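Local coordinates for type I polyketide synthase PikAII (Streptomyces venezuelae, PDB 3QP9), which probably epimerises the alpha-substituent of a beta-ketoacyl polyketide intermediate without reducing its ketone, as a C2-type ketoreductase domain of a modular synthase, at residues G433-E445 with L475-A489. Numbering follows the deposited sequence.
Sequences GPTVTSVAWSPWE and LDTALGHGDTAVTIA
With chi1 near -63° at Trp441 and -61° at Ile488, CG of the tryptophan and CG1 of the isoleucine each lie beside their own backbone N, anti to the carbonyl carbon, and the two side chains run alongside each other on one face of paired parallel strands. Ile488 CD1 makes a CH-pi contact over the six-membered ring, 4.1 Å from its centroid, while Leu475 CB from helix 468-481 meets the indole edge at CH2 (3.7 Å). Val439 CG1 lies over the same indole face, 3.6 Å above its plane and offset toward the rim, and touches Ile488 CD1 (3.6 Å); its CG2 meets Leu475 CD1 and Val486 CG1. Beta-branched Val439, Val486 and Ile488 suit the extended backbone. Backbone bonds alternate from Ser438 N to Thr484 O through to Ser442 N to Ile488 O; strand 396-402 flanks 435-441 on its other side. At the start of the pairing two threonines extend this grip with their hydroxyls: Thr437 OG1 donates to Asp483 O (2.7 Å) in the carbonyl plane, and Thr484 OG1 to Val436 O (2.8 Å). Backbone and hydroxyl bonds thus fix the strand register, while the buried apolar face holds helix 468-481 to this Rossmann-type sheet.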
ATOM      1  N   GLY A 433      -3.634  20.041  -7.293  1.00 49.75           N
ATOM      2  CA  GLY A 433      -4.392  18.909  -7.848  1.00 47.60           C
ATOM      3  C   GLY A 433      -3.392  18.003  -8.539  1.00 46.18           C
ATOM      4  O   GLY A 433      -2.195  18.275  -8.452  1.00 48.26           O
ATOM      5  N   PRO A 434      -3.845  16.883  -9.138  1.00 43.24           N
ATOM      6  CA  PRO A 434      -5.227  16.397  -9.042  1.00 40.59           C
ATOM      7  C   PRO A 434      -5.548  16.024  -7.583  1.00 39.91           C
ATOM      8  O   PRO A 434      -4.639  15.731  -6.774  1.00 39.09           O
ATOM      9  CB  PRO A 434      -5.198  15.128  -9.911  1.00 41.51           C
ATOM     10  CG  PRO A 434      -3.775  14.611  -9.862  1.00 39.94           C
ATOM     11  CD  PRO A 434      -2.949  15.899  -9.784  1.00 42.50           C
ATOM     12  N   THR A 435      -6.822  15.951  -7.237  1.00 37.94           N
ATOM     13  CA  THR A 435      -7.180  15.516  -5.918  1.00 36.39           C
ATOM     14  C   THR A 435      -7.239  13.998  -6.015  1.00 33.79           C
ATOM     15  O   THR A 435      -8.104  13.449  -6.715  1.00 33.24           O
ATOM     16  CB  THR A 435      -8.567  16.001  -5.629  1.00 37.83           C
ATOM     17  OG1 THR A 435      -8.567  17.449  -5.656  1.00 43.12           O
ATOM     18  CG2 THR A 435      -9.061  15.470  -4.254  1.00 36.72           C
ATOM     19  N   VAL A 436      -6.352  13.309  -5.319  1.00 31.87           N
ATOM     20  CA  VAL A 436      -6.286  11.815  -5.420  1.00 30.31           C
ATOM     21  C   VAL A 436      -7.078  11.143  -4.311  1.00 30.12           C
ATOM     22  O   VAL A 436      -6.953  11.547  -3.130  1.00 30.65           O
ATOM     23  CB  VAL A 436      -4.870  11.358  -5.343  1.00 30.12           C
ATOM     24  CG1 VAL A 436      -4.801   9.721  -5.346  1.00 31.11           C
ATOM     25  CG2 VAL A 436      -4.054  12.020  -6.455  1.00 30.92           C
ATOM     26  N   THR A 437      -7.920  10.153  -4.644  1.00 28.20           N
ATOM     27  CA  THR A 437      -8.593   9.357  -3.614  1.00 26.61           C
ATOM     28  C   THR A 437      -8.103   7.965  -3.887  1.00 27.72           C
ATOM     29  O   THR A 437      -8.049   7.593  -5.068  1.00 28.85           O
ATOM     30  CB  THR A 437     -10.141   9.446  -3.777  1.00 26.52           C
ATOM     31  OG1 THR A 437     -10.585  10.785  -3.467  1.00 28.02           O
ATOM     32  CG2 THR A 437     -10.896   8.483  -2.847  1.00 26.45           C
ATOM     33  N   SER A 438      -7.677   7.217  -2.845  1.00 25.47           N
ATOM     34  CA  SER A 438      -7.451   5.803  -3.019  1.00 25.35           C
ATOM     35  C   SER A 438      -8.569   5.033  -2.278  1.00 24.92           C
ATOM     36  O   SER A 438      -8.783   5.170  -1.023  1.00 25.75           O
ATOM     37  CB  SER A 438      -6.113   5.397  -2.510  1.00 25.11           C
ATOM     38  OG  SER A 438      -5.923   4.000  -2.723  1.00 27.72           O
ATOM     39  N   VAL A 439      -9.275   4.195  -2.999  1.00 24.40           N
ATOM     40  CA  VAL A 439     -10.235   3.341  -2.292  1.00 25.82           C
ATOM     41  C   VAL A 439      -9.734   1.880  -2.197  1.00 25.51           C
ATOM     42  O   VAL A 439      -9.478   1.205  -3.218  1.00 27.25           O
ATOM     43  CB  VAL A 439     -11.609   3.372  -2.951  1.00 26.70           C
ATOM     44  CG1 VAL A 439     -12.530   2.512  -2.179  1.00 25.46           C
ATOM     45  CG2 VAL A 439     -12.203   4.875  -2.937  1.00 28.86           C
ATOM     46  N   ALA A 440      -9.597   1.355  -0.974  1.00 24.44           N
ATOM     47  CA  ALA A 440      -9.056  -0.022  -0.827  1.00 25.57           C
ATOM     48  C   ALA A 440     -10.240  -0.960  -0.728  1.00 26.36           C
ATOM     49  O   ALA A 440     -10.913  -0.981   0.245  1.00 27.49           O
ATOM     50  CB  ALA A 440      -8.232  -0.115   0.425  1.00 23.82           C
ATOM     51  N   TRP A 441     -10.437  -1.822  -1.706  1.00 27.63           N
ATOM     52  CA  TRP A 441     -11.617  -2.664  -1.801  1.00 27.11           C
ATOM     53  C   TRP A 441     -11.352  -4.080  -1.387  1.00 29.47           C
ATOM     54  O   TRP A 441     -10.239  -4.625  -1.550  1.00 28.36           O
ATOM     55  CB  TRP A 441     -12.037  -2.756  -3.250  1.00 27.57           C
ATOM     56  CG  TRP A 441     -12.450  -1.452  -3.906  1.00 25.95           C
ATOM     57  CD1 TRP A 441     -11.699  -0.690  -4.784  1.00 26.59           C
ATOM     58  CD2 TRP A 441     -13.768  -0.862  -3.908  1.00 26.30           C
ATOM     59  NE1 TRP A 441     -12.447   0.364  -5.253  1.00 26.09           N
ATOM     60  CE2 TRP A 441     -13.733   0.246  -4.789  1.00 26.68           C
ATOM     61  CE3 TRP A 441     -14.969  -1.192  -3.270  1.00 23.83           C
ATOM     62  CZ2 TRP A 441     -14.876   1.089  -5.026  1.00 28.62           C
ATOM     63  CZ3 TRP A 441     -16.134  -0.393  -3.532  1.00 26.41           C
ATOM     64  CH2 TRP A 441     -16.051   0.763  -4.340  1.00 27.67           C
ATOM     65  N   SER A 442     -12.380  -4.699  -0.826  1.00 27.77           N
ATOM     66  CA  SER A 442     -12.362  -6.114  -0.723  1.00 29.02           C
ATOM     67  C   SER A 442     -12.857  -6.645  -2.050  1.00 28.79           C
ATOM     68  O   SER A 442     -13.442  -5.901  -2.810  1.00 28.88           O
ATOM     69  CB  SER A 442     -13.226  -6.597   0.485  1.00 25.64           C
ATOM     70  OG  SER A 442     -14.572  -6.304   0.296  1.00 31.44           O
ATOM     71  N   PRO A 443     -12.620  -7.945  -2.354  1.00 30.28           N
ATOM     72  CA  PRO A 443     -13.007  -8.390  -3.711  1.00 30.08           C
ATOM     73  C   PRO A 443     -14.472  -8.276  -4.079  1.00 30.88           C
ATOM     74  O   PRO A 443     -15.352  -8.589  -3.287  1.00 32.37           O
ATOM     75  CB  PRO A 443     -12.598  -9.900  -3.700  1.00 30.93           C
ATOM     76  CG  PRO A 443     -11.353  -9.938  -2.786  1.00 30.93           C
ATOM     77  CD  PRO A 443     -11.764  -8.920  -1.673  1.00 29.78           C
ATOM     78  N   TRP A 444     -14.719  -7.940  -5.342  1.00 31.78           N
ATOM     79  CA  TRP A 444     -16.069  -7.834  -5.912  1.00 32.68           C
ATOM     80  C   TRP A 444     -16.550  -9.181  -6.444  1.00 34.28           C
ATOM     81  O   TRP A 444     -15.753  -9.966  -6.965  1.00 32.48           O
ATOM     82  CB  TRP A 444     -16.004  -6.928  -7.095  1.00 29.78           C
ATOM     83  CG  TRP A 444     -15.810  -5.454  -6.752  1.00 33.15           C
ATOM     84  CD1 TRP A 444     -15.064  -4.907  -5.698  1.00 32.69           C
ATOM     85  CD2 TRP A 444     -16.289  -4.341  -7.512  1.00 32.49           C
ATOM     86  NE1 TRP A 444     -15.098  -3.531  -5.778  1.00 30.57           N
ATOM     87  CE2 TRP A 444     -15.837  -3.159  -6.861  1.00 32.10           C
ATOM     88  CE3 TRP A 444     -17.068  -4.226  -8.681  1.00 33.44           C
ATOM     89  CZ2 TRP A 444     -16.134  -1.861  -7.341  1.00 34.53           C
ATOM     90  CZ3 TRP A 444     -17.380  -2.935  -9.148  1.00 33.75           C
ATOM     91  CH2 TRP A 444     -16.901  -1.768  -8.485  1.00 32.49           C
ATOM     92  N   GLU A 445     -17.848  -9.408  -6.325  1.00 37.01           N
ATOM     93  CA  GLU A 445     -18.497 -10.558  -6.981  1.00 39.86           C
ATOM     94  C   GLU A 445     -18.013 -10.741  -8.397  1.00 42.00           C
ATOM     95  O   GLU A 445     -17.756  -9.765  -9.128  1.00 42.54           O
ATOM     96  CB  GLU A 445     -20.005 -10.383  -7.023  1.00 41.17           C
ATOM     97  CG  GLU A 445     -20.724 -10.641  -5.729  1.00 42.87           C
ATOM     98  CD  GLU A 445     -22.231 -10.496  -5.858  1.00 47.88           C
ATOM     99  OE1 GLU A 445     -22.916 -10.893  -4.886  1.00 48.32           O
ATOM    100  OE2 GLU A 445     -22.737  -9.947  -6.885  1.00 47.61           O
ATOM    101  N   LEU A 475     -18.774   3.755  -3.547  1.00 25.66           N
ATOM    102  CA  LEU A 475     -17.711   4.584  -4.163  1.00 25.26           C
ATOM    103  C   LEU A 475     -18.211   6.013  -4.316  1.00 26.81           C
ATOM    104  O   LEU A 475     -17.540   6.978  -3.939  1.00 25.16           O
ATOM    105  CB  LEU A 475     -17.375   3.976  -5.529  1.00 25.44           C
ATOM    106  CG  LEU A 475     -16.328   4.815  -6.293  1.00 27.47           C
ATOM    107  CD1 LEU A 475     -14.943   4.969  -5.599  1.00 26.98           C
ATOM    108  CD2 LEU A 475     -16.208   4.084  -7.657  1.00 30.29           C
ATOM    109  N   ASP A 476     -19.416   6.158  -4.891  1.00 26.64           N
ATOM    110  CA  ASP A 476     -19.995   7.485  -5.065  1.00 27.69           C
ATOM    111  C   ASP A 476     -20.151   8.263  -3.711  1.00 26.71           C
ATOM    112  O   ASP A 476     -19.899   9.499  -3.674  1.00 27.27           O
ATOM    113  CB  ASP A 476     -21.368   7.346  -5.761  1.00 26.46           C
ATOM    114  CG  ASP A 476     -22.033   8.699  -5.985  1.00 30.89           C
ATOM    115  OD1 ASP A 476     -22.961   9.027  -5.248  1.00 31.87           O
ATOM    116  OD2 ASP A 476     -21.545   9.494  -6.802  1.00 29.74           O
ATOM    117  N   THR A 477     -20.693   7.596  -2.673  1.00 27.16           N
ATOM    118  CA  THR A 477     -20.823   8.228  -1.350  1.00 29.37           C
ATOM    119  C   THR A 477     -19.447   8.751  -0.883  1.00 28.22           C
ATOM    120  O   THR A 477     -19.336   9.944  -0.485  1.00 26.29           O
ATOM    121  CB  THR A 477     -21.451   7.225  -0.381  1.00 31.07           C
ATOM    122  OG1 THR A 477     -22.762   6.910  -0.875  1.00 33.66           O
ATOM    123  CG2 THR A 477     -21.593   7.757   1.039  1.00 31.86           C
ATOM    124  N   ALA A 478     -18.394   7.925  -1.001  1.00 25.90           N
ATOM    125  CA  ALA A 478     -17.077   8.344  -0.564  1.00 26.98           C
ATOM    126  C   ALA A 478     -16.556   9.510  -1.333  1.00 26.97           C
ATOM    127  O   ALA A 478     -15.987  10.422  -0.707  1.00 28.43           O
ATOM    128  CB  ALA A 478     -15.995   7.151  -0.653  1.00 24.11           C
ATOM    129  N   LEU A 479     -16.687   9.501  -2.680  1.00 25.93           N
ATOM    130  CA  LEU A 479     -16.029  10.567  -3.504  1.00 26.82           C
ATOM    131  C   LEU A 479     -16.845  11.801  -3.194  1.00 28.87           C
ATOM    132  O   LEU A 479     -16.348  12.905  -3.119  1.00 27.57           O
ATOM    133  CB  LEU A 479     -16.089  10.260  -5.023  1.00 25.09           C
ATOM    134  CG  LEU A 479     -15.264   9.012  -5.359  1.00 21.73           C
ATOM    135  CD1 LEU A 479     -15.502   8.656  -6.848  1.00 24.57           C
ATOM    136  CD2 LEU A 479     -13.703   9.221  -5.016  1.00 22.94           C
ATOM    137  N   GLY A 480     -18.144  11.572  -3.006  1.00 28.77           N
ATOM    138  CA  GLY A 480     -19.076  12.700  -2.834  1.00 32.34           C
ATOM    139  C   GLY A 480     -18.852  13.356  -1.463  1.00 35.40           C
ATOM    140  O   GLY A 480     -19.109  14.573  -1.265  1.00 34.02           O
ATOM    141  N   HIS A 481     -18.389  12.557  -0.505  1.00 34.59           N
ATOM    142  CA  HIS A 481     -18.141  13.078   0.795  1.00 37.28           C
ATOM    143  C   HIS A 481     -16.744  13.647   1.049  1.00 36.50           C
ATOM    144  O   HIS A 481     -16.507  14.223   2.081  1.00 38.23           O
ATOM    145  CB  HIS A 481     -18.745  12.158   1.849  1.00 40.64           C
ATOM    146  CG  HIS A 481     -20.239  12.340   1.943  1.00 42.79           C
ATOM    147  ND1 HIS A 481     -21.124  11.846   0.992  1.00 47.93           N
ATOM    148  CD2 HIS A 481     -20.993  13.053   2.811  1.00 47.74           C
ATOM    149  CE1 HIS A 481     -22.358  12.184   1.325  1.00 46.33           C
ATOM    150  NE2 HIS A 481     -22.302  12.933   2.409  1.00 48.94           N
ATOM    151  N   GLY A 482     -15.896  13.630   0.017  1.00 34.94           N
ATOM    152  CA  GLY A 482     -14.582  14.229   0.047  1.00 32.41           C
ATOM    153  C   GLY A 482     -13.519  13.257   0.548  1.00 33.00           C
ATOM    154  O   GLY A 482     -12.441  13.676   0.846  1.00 32.64           O
ATOM    155  N   ASP A 483     -13.822  11.961   0.675  1.00 31.72           N
ATOM    156  CA  ASP A 483     -12.815  10.980   1.099  1.00 30.76           C
ATOM    157  C   ASP A 483     -11.619  10.956   0.170  1.00 30.45           C
ATOM    158  O   ASP A 483     -11.778  10.964  -1.094  1.00 29.33           O
ATOM    159  CB  ASP A 483     -13.439   9.593   1.091  1.00 32.08           C
ATOM    160  CG  ASP A 483     -14.370   9.348   2.288  1.00 35.15           C
ATOM    161  OD1 ASP A 483     -14.239  10.041   3.292  1.00 42.09           O
ATOM    162  OD2 ASP A 483     -15.235   8.475   2.238  1.00 44.91           O
ATOM    163  N   THR A 484     -10.448  10.856   0.789  1.00 30.06           N
ATOM    164  CA  THR A 484      -9.152  10.764   0.144  1.00 31.80           C
ATOM    165  C   THR A 484      -8.564   9.352   0.319  1.00 29.59           C
ATOM    166  O   THR A 484      -7.911   8.857  -0.572  1.00 29.20           O
ATOM    167  CB  THR A 484      -8.215  11.959   0.545  1.00 34.68           C
ATOM    168  OG1 THR A 484      -7.061  11.990  -0.318  1.00 47.13           O
ATOM    169  CG2 THR A 484      -7.730  11.815   1.874  1.00 29.80           C
ATOM    170  N   ALA A 485      -8.869   8.648   1.412  1.00 28.73           N
ATOM    171  CA  ALA A 485      -8.342   7.296   1.615  1.00 31.19           C
ATOM    172  C   ALA A 485      -9.459   6.651   2.443  1.00 31.84           C
ATOM    173  O   ALA A 485      -9.786   7.153   3.532  1.00 33.94           O
ATOM    174  CB  ALA A 485      -7.015   7.356   2.363  1.00 31.18           C
ATOM    175  N   VAL A 486     -10.135   5.641   1.901  1.00 29.03           N
ATOM    176  CA  VAL A 486     -11.174   4.936   2.652  1.00 25.44           C
ATOM    177  C   VAL A 486     -11.066   3.431   2.275  1.00 25.72           C
ATOM    178  O   VAL A 486     -10.610   3.113   1.208  1.00 25.41           O
ATOM    179  CB  VAL A 486     -12.533   5.498   2.300  1.00 24.48           C
ATOM    180  CG1 VAL A 486     -12.837   5.304   0.822  1.00 27.26           C
ATOM    181  CG2 VAL A 486     -13.638   4.890   3.212  1.00 24.59           C
ATOM    182  N   THR A 487     -11.441   2.527   3.159  1.00 25.32           N
ATOM    183  CA  THR A 487     -11.528   1.074   2.834  1.00 24.53           C
ATOM    184  C   THR A 487     -13.033   0.702   2.711  1.00 25.51           C
ATOM    185  O   THR A 487     -13.801   0.969   3.604  1.00 25.16           O
ATOM    186  CB  THR A 487     -10.934   0.242   3.949  1.00 24.60           C
ATOM    187  OG1 THR A 487      -9.572   0.557   3.992  1.00 26.10           O
ATOM    188  CG2 THR A 487     -11.116  -1.306   3.743  1.00 26.29           C
ATOM    189  N   ILE A 488     -13.409  -0.017   1.647  1.00 25.16           N
ATOM    190  CA  ILE A 488     -14.787  -0.431   1.511  1.00 24.31           C
ATOM    191  C   ILE A 488     -14.725  -1.961   1.485  1.00 25.05           C
ATOM    192  O   ILE A 488     -14.233  -2.531   0.546  1.00 25.01           O
ATOM    193  CB  ILE A 488     -15.335   0.086   0.242  1.00 23.86           C
ATOM    194  CG1 ILE A 488     -15.252   1.636   0.311  1.00 25.15           C
ATOM    195  CG2 ILE A 488     -16.900  -0.346   0.120  1.00 25.35           C
ATOM    196  CD1 ILE A 488     -15.880   2.288  -0.878  1.00 33.35           C
ATOM    197  N   ALA A 489     -15.313  -2.590   2.480  1.00 25.06           N
ATOM    198  CA  ALA A 489     -15.240  -4.030   2.581  1.00 26.39           C
ATOM    199  C   ALA A 489     -16.428  -4.571   3.422  1.00 26.68           C
ATOM    200  O   ALA A 489     -16.916  -3.884   4.329  1.00 26.43           O
ATOM    201  CB  ALA A 489     -13.869  -4.400   3.192  1.00 26.46           C
TER